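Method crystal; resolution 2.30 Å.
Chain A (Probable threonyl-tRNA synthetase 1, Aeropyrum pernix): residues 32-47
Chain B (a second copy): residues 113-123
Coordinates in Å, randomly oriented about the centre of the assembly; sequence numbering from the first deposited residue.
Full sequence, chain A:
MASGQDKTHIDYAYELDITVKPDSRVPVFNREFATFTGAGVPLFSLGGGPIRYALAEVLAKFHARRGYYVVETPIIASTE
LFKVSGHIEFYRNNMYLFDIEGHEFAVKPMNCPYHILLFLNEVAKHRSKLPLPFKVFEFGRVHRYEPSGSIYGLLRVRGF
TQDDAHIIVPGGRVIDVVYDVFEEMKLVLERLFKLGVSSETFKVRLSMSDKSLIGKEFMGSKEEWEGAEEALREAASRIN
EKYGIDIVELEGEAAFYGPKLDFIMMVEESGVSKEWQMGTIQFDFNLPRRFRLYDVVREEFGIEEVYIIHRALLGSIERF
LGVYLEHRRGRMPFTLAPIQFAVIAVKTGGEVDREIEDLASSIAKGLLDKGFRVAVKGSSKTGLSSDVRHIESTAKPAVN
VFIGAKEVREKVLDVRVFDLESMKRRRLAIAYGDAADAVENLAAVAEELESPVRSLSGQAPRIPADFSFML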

ATOM      1  N   GLU A  32      13.164 -24.077  12.486  1.00 28.39           N
ATOM      2  CA  GLU A  32      12.051 -23.173  12.707  1.00 25.61           C
ATOM      3  C   GLU A  32      12.100 -21.994  11.750  1.00 24.01           C
ATOM      4  O   GLU A  32      13.183 -21.502  11.456  1.00 24.46           O
ATOM      5  CB  GLU A  32      12.096 -22.647  14.125  1.00 25.53           C
ATOM      6  CG  GLU A  32      11.542 -23.636  15.084  1.00 26.37           C
ATOM      7  CD  GLU A  32      11.638 -23.221  16.532  1.00 26.66           C
ATOM      8  OE1 GLU A  32      11.992 -22.058  16.861  1.00 23.17           O
ATOM      9  OE2 GLU A  32      11.302 -24.111  17.337  1.00 30.72           O
ATOM     10  N   PHE A  33      10.944 -21.519  11.287  1.00 20.59           N
ATOM     11  CA  PHE A  33      10.940 -20.360  10.410  1.00 17.67           C
ATOM     12  C   PHE A  33      11.788 -19.253  11.009  1.00 17.97           C
ATOM     13  O   PHE A  33      12.521 -18.606  10.270  1.00 17.10           O
ATOM     14  CB  PHE A  33       9.526 -19.905   9.996  1.00 15.64           C
ATOM     15  CG  PHE A  33       8.915 -20.766   8.907  1.00 12.99           C
ATOM     16  CD1 PHE A  33       9.093 -20.450   7.560  1.00  9.84           C
ATOM     17  CD2 PHE A  33       8.193 -21.931   9.234  1.00  8.58           C
ATOM     18  CE1 PHE A  33       8.575 -21.265   6.559  1.00  6.05           C
ATOM     19  CE2 PHE A  33       7.692 -22.746   8.254  1.00  4.32           C
ATOM     20  CZ  PHE A  33       7.856 -22.413   6.925  1.00  8.79           C
ATOM     21  N   ALA A  34      11.774 -19.107  12.342  1.00 18.74           N
ATOM     22  CA  ALA A  34      12.501 -17.985  13.037  1.00 19.55           C
ATOM     23  C   ALA A  34      14.007 -18.040  12.902  1.00 19.82           C
ATOM     24  O   ALA A  34      14.663 -17.034  13.073  1.00 19.72           O
ATOM     25  CB  ALA A  34      12.119 -17.846  14.505  1.00 18.37           C
ATOM     26  N   THR A  35      14.558 -19.195  12.588  1.00 21.79           N
ATOM     27  CA  THR A  35      15.995 -19.254  12.393  1.00 24.62           C
ATOM     28  C   THR A  35      16.445 -18.851  10.976  1.00 25.81           C
ATOM     29  O   THR A  35      17.641 -19.006  10.641  1.00 26.59           O
ATOM     30  CB  THR A  35      16.571 -20.610  12.766  1.00 24.62           C
ATOM     31  OG1 THR A  35      16.383 -21.516  11.679  1.00 28.24           O
ATOM     32  CG2 THR A  35      15.906 -21.151  14.057  1.00 26.10           C
ATOM     33  N   PHE A  36      15.497 -18.349  10.154  1.00 25.85           N
ATOM     34  CA  PHE A  36      15.805 -17.759   8.860  1.00 24.82           C
ATOM     35  C   PHE A  36      15.449 -16.301   8.936  1.00 24.19           C
ATOM     36  O   PHE A  36      16.134 -15.453   8.358  1.00 25.82           O
ATOM     37  CB  PHE A  36      14.942 -18.325   7.772  1.00 25.12           C
ATOM     38  CG  PHE A  36      15.210 -19.738   7.427  1.00 27.56           C
ATOM     39  CD1 PHE A  36      16.102 -20.059   6.408  1.00 31.16           C
ATOM     40  CD2 PHE A  36      14.495 -20.763   8.036  1.00 29.29           C
ATOM     41  CE1 PHE A  36      16.299 -21.391   6.024  1.00 31.38           C
ATOM     42  CE2 PHE A  36      14.717 -22.089   7.695  1.00 29.69           C
ATOM     43  CZ  PHE A  36      15.612 -22.406   6.679  1.00 30.48           C
ATOM     44  N   THR A  37      14.341 -15.997   9.594  1.00 21.94           N
ATOM     45  CA  THR A  37      13.841 -14.637   9.649  1.00 20.21           C
ATOM     46  C   THR A  37      14.431 -13.768  10.794  1.00 19.34           C
ATOM     47  O   THR A  37      14.432 -12.534  10.690  1.00 18.83           O
ATOM     48  CB  THR A  37      12.313 -14.608   9.880  1.00 20.97           C
ATOM     49  OG1 THR A  37      12.026 -14.811  11.282  1.00 19.38           O
ATOM     50  CG2 THR A  37      11.583 -15.662   8.980  1.00 22.09           C
ATOM     51  N   GLY A  38      14.873 -14.392  11.894  1.00 17.31           N
ATOM     52  CA  GLY A  38      15.123 -13.645  13.121  1.00 15.95           C
ATOM     53  C   GLY A  38      13.855 -13.499  13.959  1.00 14.74           C
ATOM     54  O   GLY A  38      12.735 -13.512  13.425  1.00 14.32           O
ATOM     55  N   ALA A  39      14.051 -13.405  15.279  1.00 13.21           N
ATOM     56  CA  ALA A  39      12.996 -13.237  16.249  1.00 11.86           C
ATOM     57  C   ALA A  39      12.377 -11.852  16.114  1.00 10.65           C
ATOM     58  O   ALA A  39      13.041 -10.894  15.776  1.00 10.16           O
ATOM     59  CB  ALA A  39      13.549 -13.448  17.674  1.00 11.22           C
ATOM     60  N   GLY A  40      11.087 -11.764  16.389  1.00 11.18           N
ATOM     61  CA  GLY A  40      10.378 -10.493  16.405  1.00 10.49           C
ATOM     62  C   GLY A  40      10.272  -9.815  15.048  1.00 10.49           C
ATOM     63  O   GLY A  40      10.166  -8.620  15.019  1.00 12.41           O
ATOM     64  N   VAL A  41      10.328 -10.572  13.947  1.00  9.99           N
ATOM     65  CA  VAL A  41      10.089 -10.063  12.594  1.00  9.88           C
ATOM     66  C   VAL A  41       8.866 -10.780  11.989  1.00  9.42           C
ATOM     67  O   VAL A  41       9.005 -11.838  11.352  1.00 10.82           O
ATOM     68  CB  VAL A  41      11.316 -10.275  11.668  1.00 10.21           C
ATOM     69  CG1 VAL A  41      11.090  -9.616  10.306  1.00  6.67           C
ATOM     70  CG2 VAL A  41      12.597  -9.706  12.343  1.00 11.24           C
ATOM     71  N   PRO A  42       7.666 -10.237  12.223  1.00  8.53           N
ATOM     72  CA  PRO A  42       6.445 -10.938  11.789  1.00  8.33           C
ATOM     73  C   PRO A  42       6.430 -11.185  10.284  1.00  7.20           C
ATOM     74  O   PRO A  42       6.619 -10.278   9.473  1.00  6.45           O
ATOM     75  CB  PRO A  42       5.294  -9.988  12.211  1.00  7.59           C
ATOM     76  CG  PRO A  42       5.846  -9.209  13.337  1.00 10.06           C
ATOM     77  CD  PRO A  42       7.357  -9.010  12.992  1.00  9.35           C
ATOM     78  N   LEU A  43       6.192 -12.420   9.915  1.00  6.05           N
ATOM     79  CA  LEU A  43       6.141 -12.713   8.488  1.00  5.87           C
ATOM     80  C   LEU A  43       4.693 -12.938   8.129  1.00  5.27           C
ATOM     81  O   LEU A  43       4.101 -13.940   8.511  1.00  7.23           O
ATOM     82  CB  LEU A  43       7.066 -13.908   8.129  1.00  4.98           C
ATOM     83  CG  LEU A  43       7.061 -14.546   6.742  1.00  6.39           C
ATOM     84  CD1 LEU A  43       7.319 -13.526   5.614  1.00  3.09           C
ATOM     85  CD2 LEU A  43       8.098 -15.760   6.718  1.00  3.12           C
ATOM     86  N   PHE A  44       4.108 -11.966   7.463  1.00  4.54           N
ATOM     87  CA  PHE A  44       2.733 -12.077   6.998  1.00  4.18           C
ATOM     88  C   PHE A  44       2.627 -13.042   5.847  1.00  4.19           C
ATOM     89  O   PHE A  44       3.468 -13.054   4.941  1.00  3.54           O
ATOM     90  CB  PHE A  44       2.128 -10.695   6.705  1.00  3.91           C
ATOM     91  CG  PHE A  44       1.764  -9.970   7.943  1.00  4.69           C
ATOM     92  CD1 PHE A  44       0.511 -10.122   8.496  1.00  6.20           C
ATOM     93  CD2 PHE A  44       2.727  -9.236   8.638  1.00  8.39           C
ATOM     94  CE1 PHE A  44       0.189  -9.467   9.689  1.00  9.22           C
ATOM     95  CE2 PHE A  44       2.425  -8.599   9.806  1.00  8.92           C
ATOM     96  CZ  PHE A  44       1.152  -8.715  10.346  1.00  7.47           C
ATOM     97  N   SER A  45       1.598 -13.882   5.908  1.00  4.21           N
ATOM     98  CA  SER A  45       1.487 -14.986   4.973  1.00  4.34           C
ATOM     99  C   SER A  45       0.400 -14.673   3.887  1.00  5.05           C
ATOM    100  O   SER A  45       0.089 -13.496   3.607  1.00  5.58           O
ATOM    101  CB  SER A  45       1.247 -16.270   5.782  1.00  3.57           C
ATOM    102  OG  SER A  45       1.022 -17.352   4.920  1.00  4.77           O
ATOM    103  N   LEU A  46      -0.176 -15.708   3.274  1.00  5.48           N
ATOM    104  CA  LEU A  46      -1.104 -15.509   2.152  1.00  5.23           C
ATOM    105  C   LEU A  46      -2.423 -14.884   2.615  1.00  5.75           C
ATOM    106  O   LEU A  46      -2.922 -13.978   1.964  1.00  6.87           O
ATOM    107  CB  LEU A  46      -1.363 -16.851   1.411  1.00  5.38           C
ATOM    108  CG  LEU A  46      -0.429 -17.164   0.216  1.00  6.34           C
ATOM    109  CD1 LEU A  46       1.041 -16.918   0.516  1.00  2.00           C
ATOM    110  CD2 LEU A  46      -0.648 -18.594  -0.358  1.00  5.07           C
ATOM    111  N   GLY A  47      -2.985 -15.367   3.728  1.00  5.46           N
ATOM    112  CA  GLY A  47      -4.167 -14.767   4.312  1.00  4.44           C
ATOM    113  C   GLY A  47      -3.935 -13.366   4.808  1.00  5.15           C
ATOM    114  O   GLY A  47      -4.848 -12.511   4.747  1.00  4.42           O
TER
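Chain B (113-123) PYHILLFLNEV

Chain B 113-123 is helical throughout, one segment of a longer α-helix, with i to i+4 hydrogen bonds from L117(B) N to P113(B) O (3.0 Å) through V123(B) N to F119(B) O (3.0 Å). Chain A lies against it as a short helix ending at T37(A), followed by a turn and an extended run. G38(A), the first residue beyond the helix, still bonds A34(A) O through its N at 2.9 Å but has phi +86°; at these backbone angles a CB would jam against the preceding carbonyl O. A type II turn from G38(A) to V41(A) then reverses the chain, with G40(A) also at positive phi, so that chain A meets the chain B helix twice. The nearest CA pairs are F33(A) and L117(B) at 7.8 Å on the first pass, and L43(A) and Y114(B) at 8.3 Å, then S45(A) and L118(B) at 6.1 Å, on the second. From L43(A) to S45(A) the extended path thus advances in the same sense as the helix, toward its C-terminal end.

L117(B), m,t, points toward chain A and enters the fold between the two passes. Its CD2 lies over one face of the F36(A) ring, 4.3 Å from the centroid and 13° off the normal, a CH-pi contact; its CD1 is 4.0 Å from F36(A) CB, 4.0 Å from T37(A) CG2 and 4.3 Å from L43(A) CD2. The F33(A) ring reaches the helix backbone, with CE1 3.4 Å from L117(B) O and CZ 3.6 Å from N121(B) CA.

Toward the start of the chain B stretch, Y114(B) leaves the helix sideways, but its ring end comes nearer to chain A. T37(A) CG2 meets the ring edge at Y114(B) CE2 (4.0 Å), L43(A) CD1 approaches Y114(B) CD2 at 3.7 Å, and V41(A) CG1 is 3.9 Å from Y114(B) OH. One turn on, L118(B) CD2 packs against the extended run, 3.9 Å from L43(A) CG, 3.5 Å from F44(A) O and 3.8 Å from S45(A) CA.

No direct hydrogen bond crosses between the stretches; a water makes the polar link. Water 1 donates to S45(A) OG (2.6 Å) and to L118(B) O (3.0 Å) and accepts from N121(B) ND2 (2.9 Å). E122(B) OE2 comes within 3.0 Å of S45(A) OG, but the angle is too poor for a hydrogen bond, and the same oxygen lies 3.4 Å from L46(A) CB.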

ATOM      1  N   PRO B 113      13.675 -15.025  -1.252  1.00  6.42           N
ATOM      2  CA  PRO B 113      13.739 -15.974  -0.135  1.00  6.59           C
ATOM      3  C   PRO B 113      12.512 -15.905   0.773  1.00  6.61           C
ATOM      4  O   PRO B 113      12.036 -16.955   1.232  1.00  7.31           O
ATOM      5  CB  PRO B 113      15.012 -15.548   0.622  1.00  6.53           C
ATOM      6  CG  PRO B 113      15.881 -14.832  -0.430  1.00  6.89           C
ATOM      7  CD  PRO B 113      14.867 -14.150  -1.318  1.00  6.72           C
ATOM      8  N   TYR B 114      11.986 -14.697   1.008  1.00  6.38           N
ATOM      9  CA  TYR B 114      10.741 -14.567   1.793  1.00  7.36           C
ATOM     10  C   TYR B 114       9.569 -15.229   1.068  1.00  7.21           C
ATOM     11  O   TYR B 114       8.843 -15.998   1.671  1.00  8.65           O
ATOM     12  CB  TYR B 114      10.454 -13.115   2.211  1.00  6.41           C
ATOM     13  CG  TYR B 114      11.095 -12.683   3.564  1.00  7.58           C
ATOM     14  CD1 TYR B 114      11.824 -11.500   3.678  1.00  6.23           C
ATOM     15  CD2 TYR B 114      10.913 -13.427   4.721  1.00  4.84           C
ATOM     16  CE1 TYR B 114      12.384 -11.087   4.884  1.00  4.95           C
ATOM     17  CE2 TYR B 114      11.449 -13.003   5.948  1.00  4.28           C
ATOM     18  CZ  TYR B 114      12.180 -11.851   6.020  1.00  6.06           C
ATOM     19  OH  TYR B 114      12.726 -11.458   7.231  1.00  7.78           O
ATOM     20  N   HIS B 115       9.425 -14.984  -0.237  1.00  7.25           N
ATOM     21  CA  HIS B 115       8.321 -15.580  -1.049  1.00  6.67           C
ATOM     22  C   HIS B 115       8.407 -17.090  -1.073  1.00  7.36           C
ATOM     23  O   HIS B 115       7.381 -17.733  -1.070  1.00  5.83           O
ATOM     24  CB  HIS B 115       8.322 -15.029  -2.485  1.00  4.97           C
ATOM     25  CG  HIS B 115       7.920 -13.583  -2.558  1.00  4.57           C
ATOM     26  ND1 HIS B 115       7.669 -12.929  -3.745  1.00  2.00           N
ATOM     27  CD2 HIS B 115       7.691 -12.677  -1.572  1.00  2.00           C
ATOM     28  CE1 HIS B 115       7.294 -11.692  -3.487  1.00  2.00           C
ATOM     29  NE2 HIS B 115       7.300 -11.514  -2.180  1.00  2.00           N
ATOM     30  N   ILE B 116       9.642 -17.633  -1.089  1.00  8.02           N
ATOM     31  CA  ILE B 116       9.865 -19.090  -0.977  1.00  9.61           C
ATOM     32  C   ILE B 116       9.530 -19.657   0.396  1.00  9.38           C
ATOM     33  O   ILE B 116       8.966 -20.724   0.472  1.00 10.14           O
ATOM     34  CB  ILE B 116      11.285 -19.520  -1.371  1.00 10.11           C
ATOM     35  CG1 ILE B 116      11.525 -19.192  -2.833  1.00 12.94           C
ATOM     36  CG2 ILE B 116      11.502 -21.057  -1.109  1.00  9.06           C
ATOM     37  CD1 ILE B 116      12.995 -19.058  -3.088  1.00 17.41           C
ATOM     38  N   LEU B 117       9.870 -18.952   1.471  1.00  9.15           N
ATOM     39  CA  LEU B 117       9.432 -19.373   2.789  1.00  8.45           C
ATOM     40  C   LEU B 117       7.891 -19.457   2.877  1.00  8.49           C
ATOM     41  O   LEU B 117       7.334 -20.368   3.526  1.00  9.25           O
ATOM     42  CB  LEU B 117      10.013 -18.461   3.895  1.00  8.73           C
ATOM     43  CG  LEU B 117      11.523 -18.515   4.266  1.00  8.44           C
ATOM     44  CD1 LEU B 117      11.824 -17.530   5.400  1.00  4.32           C
ATOM     45  CD2 LEU B 117      12.032 -19.942   4.688  1.00  3.78           C
ATOM     46  N   LEU B 118       7.197 -18.507   2.250  1.00  7.83           N
ATOM     47  CA  LEU B 118       5.726 -18.495   2.248  1.00  6.81           C
ATOM     48  C   LEU B 118       5.170 -19.675   1.473  1.00  5.90           C
ATOM     49  O   LEU B 118       4.198 -20.252   1.866  1.00  5.58           O
ATOM     50  CB  LEU B 118       5.152 -17.184   1.633  1.00  6.51           C
ATOM     51  CG  LEU B 118       5.369 -15.877   2.442  1.00  7.04           C
ATOM     52  CD1 LEU B 118       4.686 -14.656   1.832  1.00  3.93           C
ATOM     53  CD2 LEU B 118       4.920 -16.066   3.880  1.00  2.91           C
ATOM     54  N   PHE B 119       5.742 -19.975   0.324  1.00  5.86           N
ATOM     55  CA  PHE B 119       5.483 -21.256  -0.334  1.00  6.83           C
ATOM     56  C   PHE B 119       5.725 -22.458   0.621  1.00  6.64           C
ATOM     57  O   PHE B 119       4.861 -23.300   0.793  1.00  6.19           O
ATOM     58  CB  PHE B 119       6.348 -21.412  -1.578  1.00  6.22           C
ATOM     59  CG  PHE B 119       6.252 -22.794  -2.221  1.00  8.67           C
ATOM     60  CD1 PHE B 119       5.117 -23.160  -2.947  1.00  8.82           C
ATOM     61  CD2 PHE B 119       7.313 -23.706  -2.124  1.00  8.18           C
ATOM     62  CE1 PHE B 119       5.020 -24.442  -3.569  1.00  9.94           C
ATOM     63  CE2 PHE B 119       7.231 -24.994  -2.729  1.00  9.60           C
ATOM     64  CZ  PHE B 119       6.067 -25.354  -3.458  1.00  8.91           C
ATOM     65  N   LEU B 120       6.894 -22.500   1.253  1.00  7.10           N
ATOM     66  CA  LEU B 120       7.228 -23.600   2.145  1.00  7.93           C
ATOM     67  C   LEU B 120       6.261 -23.722   3.288  1.00  8.26           C
ATOM     68  O   LEU B 120       5.907 -24.834   3.656  1.00  9.56           O
ATOM     69  CB  LEU B 120       8.677 -23.529   2.640  1.00  6.63           C
ATOM     70  CG  LEU B 120       9.717 -23.831   1.553  1.00  8.93           C
ATOM     71  CD1 LEU B 120      11.130 -23.558   2.040  1.00  5.03           C
ATOM     72  CD2 LEU B 120       9.566 -25.298   0.936  1.00  7.61           C
ATOM     73  N   ASN B 121       5.828 -22.603   3.858  1.00  8.38           N
ATOM     74  CA  ASN B 121       4.864 -22.676   4.971  1.00  8.88           C
ATOM     75  C   ASN B 121       3.509 -23.283   4.532  1.00  8.83           C
ATOM     76  O   ASN B 121       2.932 -24.052   5.270  1.00  8.38           O
ATOM     77  CB  ASN B 121       4.661 -21.303   5.647  1.00  8.56           C
ATOM     78  CG  ASN B 121       3.605 -21.346   6.730  1.00  9.01           C
ATOM     79  OD1 ASN B 121       3.763 -22.034   7.754  1.00  8.09           O
ATOM     80  ND2 ASN B 121       2.514 -20.608   6.519  1.00  7.50           N
ATOM     81  N   GLU B 122       3.037 -22.927   3.327  1.00  8.30           N
ATOM     82  CA  GLU B 122       1.759 -23.396   2.814  1.00  9.59           C
ATOM     83  C   GLU B 122       1.822 -24.870   2.460  1.00 10.05           C
ATOM     84  O   GLU B 122       0.834 -25.590   2.616  1.00  9.53           O
ATOM     85  CB  GLU B 122       1.269 -22.567   1.606  1.00  7.78           C
ATOM     86  CG  GLU B 122       1.167 -21.076   1.899  1.00  9.84           C
ATOM     87  CD  GLU B 122      -0.002 -20.654   2.838  1.00 10.80           C
ATOM     88  OE1 GLU B 122      -0.800 -21.488   3.277  1.00 11.39           O
ATOM     89  OE2 GLU B 122      -0.109 -19.465   3.158  1.00 10.36           O
ATOM     90  N   VAL B 123       2.987 -25.325   1.989  1.00 10.94           N
ATOM     91  CA  VAL B 123       3.156 -26.743   1.727  1.00 10.38           C
ATOM     92  C   VAL B 123       3.119 -27.509   3.050  1.00 10.74           C
ATOM     93  O   VAL B 123       2.458 -28.539   3.152  1.00 11.44           O
ATOM     94  CB  VAL B 123       4.418 -27.018   0.807  1.00 11.46           C
ATOM     95  CG1 VAL B 123       4.776 -28.560   0.708  1.00  9.43           C
ATOM     96  CG2 VAL B 123       4.177 -26.436  -0.546  1.00  9.31           C
TER
HETATM   97  O   HOH W   1       3.027 -18.920   4.254  1.00 14.88           O